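Local coordinates for DNA repair protein XRCC1 (Homo sapiens, PDB 3LQC), which serves as a scaffold in DNA single-strand break repair, assembling repair protein complexes, binding poly-ADP-ribose chains and restraining PARP1 activity, at residues A[60-65]-A[92-97]. Numbering follows the deposited sequence.
Sequences IGNDGS and SFMSPS
Asn62 ND2, beside Met94, spends its two hydrogens on a water and on the backbone of Ser65. The water accepts from Asn62 ND2 at 2.8 Å and donates to Phe93 O at 2.7 Å. The bond from Asn62 ND2 to Ser65 O is weak and bent (122°). The amide oxygen, Asn62 OD1, accepts from Ser65 N at 2.7 Å, in the carbonyl plane and on a lone pair, closing an Asx motif around the turn that ends strand 57-63. CG anti to the backbone N (chi1 -175°) sets the amide carbon of Asn62 beside Phe93 CB, 3.8 Å away. The two side chains slide past each other in opposite directions, Asn62 CB 3.6 Å from Phe93 CD1 and the amide and ring planes 48° apart. Ile60 CG2 meets Phe93 CZ at 3.6 Å, these side chains crossing at about a right angle; Val68 touches both. The Met94 side chain crosses that of Asn62 similarly, CG 3.6 Å from Asn62 ND2 and SD 3.6 Å from Gly64 C. An alanine at Asn62 would probably leave Ser65 N without its acceptor and the water without its donor, freeing the turn to shift. In the N-terminal domain of XRCC1, a buried amide thus shapes a turn, while apolar contacts and one water join the strand end and its turn to the connection between strand 85-92 and helix 96-101.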
loop_
_atom_site.group_PDB
_atom_site.type_symbol
_atom_site.label_atom_id
_atom_site.label_comp_id
_atom_site.label_asym_id
_atom_site.label_seq_id
_atom_site.Cartn_x
_atom_site.Cartn_y
_atom_site.Cartn_z
ATOM N N ILE A 60 -12.766 10.785 -13.194
ATOM C CA ILE A 60 -11.571 11.610 -13.165
ATOM C C ILE A 60 -10.636 11.250 -14.307
ATOM O O ILE A 60 -10.297 10.086 -14.500
ATOM C CB ILE A 60 -10.828 11.449 -11.833
ATOM C CG1 ILE A 60 -11.691 11.983 -10.694
ATOM C CG2 ILE A 60 -9.480 12.159 -11.876
ATOM C CD1 ILE A 60 -11.070 11.835 -9.349
ATOM N N GLY A 61 -10.236 12.260 -15.070
ATOM C CA GLY A 61 -9.288 12.073 -16.148
ATOM C C GLY A 61 -7.978 12.729 -15.781
ATOM O O GLY A 61 -7.899 13.951 -15.675
ATOM N N ASN A 62 -6.944 11.922 -15.589
ATOM C CA ASN A 62 -5.680 12.446 -15.112
ATOM C C ASN A 62 -4.971 13.288 -16.157
ATOM O O ASN A 62 -5.171 13.111 -17.357
ATOM C CB ASN A 62 -4.759 11.323 -14.636
ATOM C CG ASN A 62 -3.477 11.850 -14.008
ATOM O OD1 ASN A 62 -3.483 12.870 -13.323
ATOM N ND2 ASN A 62 -2.372 11.159 -14.245
ATOM N N ASP A 63 -4.156 14.221 -15.690
ATOM C CA ASP A 63 -3.220 14.902 -16.569
ATOM C C ASP A 63 -1.876 15.027 -15.868
ATOM O O ASP A 63 -1.410 16.134 -15.588
ATOM C CB ASP A 63 -3.726 16.279 -16.983
ATOM C CG ASP A 63 -2.762 16.996 -17.915
ATOM O OD1 ASP A 63 -2.102 16.315 -18.727
ATOM O OD2 ASP A 63 -2.668 18.241 -17.838
ATOM N N GLY A 64 -1.279 13.879 -15.564
ATOM C CA GLY A 64 0.079 13.825 -15.053
ATOM C C GLY A 64 0.198 13.794 -13.543
ATOM O O GLY A 64 1.300 13.905 -13.013
ATOM N N SER A 65 -0.927 13.658 -12.849
ATOM C CA SER A 65 -0.918 13.558 -11.394
ATOM C C SER A 65 -0.587 12.131 -10.980
ATOM O O SER A 65 -0.971 11.184 -11.662
ATOM C CB SER A 65 -2.285 13.929 -10.815
ATOM O OG SER A 65 -2.580 15.293 -11.003
ATOM N N SER A 92 -4.603 6.410 -6.817
ATOM C CA SER A 92 -3.433 6.325 -7.688
ATOM C C SER A 92 -3.776 6.502 -9.167
ATOM O O SER A 92 -4.762 5.962 -9.663
ATOM C CB SER A 92 -2.731 4.982 -7.468
ATOM O OG SER A 92 -1.755 4.742 -8.452
ATOM N N PHE A 93 -2.954 7.271 -9.866
ATOM C CA PHE A 93 -3.128 7.464 -11.297
ATOM C C PHE A 93 -1.822 7.225 -12.037
ATOM O O PHE A 93 -1.830 6.890 -13.220
ATOM C CB PHE A 93 -3.678 8.857 -11.598
ATOM C CG PHE A 93 -5.149 8.968 -11.369
ATOM C CD1 PHE A 93 -6.035 8.832 -12.423
ATOM C CD2 PHE A 93 -5.650 9.158 -10.095
ATOM C CE1 PHE A 93 -7.400 8.908 -12.213
ATOM C CE2 PHE A 93 -7.011 9.232 -9.881
ATOM C CZ PHE A 93 -7.886 9.111 -10.941
ATOM N N MET A 94 -0.705 7.387 -11.332
ATOM C CA MET A 94 0.606 7.061 -11.886
ATOM C C MET A 94 1.506 6.507 -10.802
ATOM O O MET A 94 1.409 6.910 -9.643
ATOM C CB MET A 94 1.274 8.298 -12.490
ATOM C CG MET A 94 0.445 9.004 -13.534
ATOM S SD MET A 94 1.294 10.449 -14.181
ATOM C CE MET A 94 2.624 9.707 -15.117
ATOM N N SER A 95 2.393 5.596 -11.187
ATOM C CA SER A 95 3.429 5.121 -10.283
ATOM C C SER A 95 4.550 6.140 -10.277
ATOM O O SER A 95 4.606 7.010 -11.151
ATOM C CB SER A 95 3.978 3.783 -10.766
ATOM O OG SER A 95 4.642 3.959 -11.998
ATOM N N PRO A 96 5.449 6.045 -9.289
ATOM C CA PRO A 96 6.652 6.883 -9.294
ATOM C C PRO A 96 7.468 6.720 -10.581
ATOM O O PRO A 96 7.937 7.732 -11.116
ATOM C CB PRO A 96 7.428 6.372 -8.076
ATOM C CG PRO A 96 6.350 5.904 -7.144
ATOM C CD PRO A 96 5.306 5.288 -8.034
ATOM N N SER A 97 7.624 5.484 -11.062
ATOM C CA SER A 97 8.321 5.213 -12.324
ATOM C C SER A 97 7.651 5.961 -13.458
ATOM O O SER A 97 8.296 6.704 -14.203
ATOM C CB SER A 97 8.288 3.720 -12.696
ATOM O OG SER A 97 8.424 2.877 -11.580
HETATM O O HOH W 1 -2.376 8.579 -15.301
#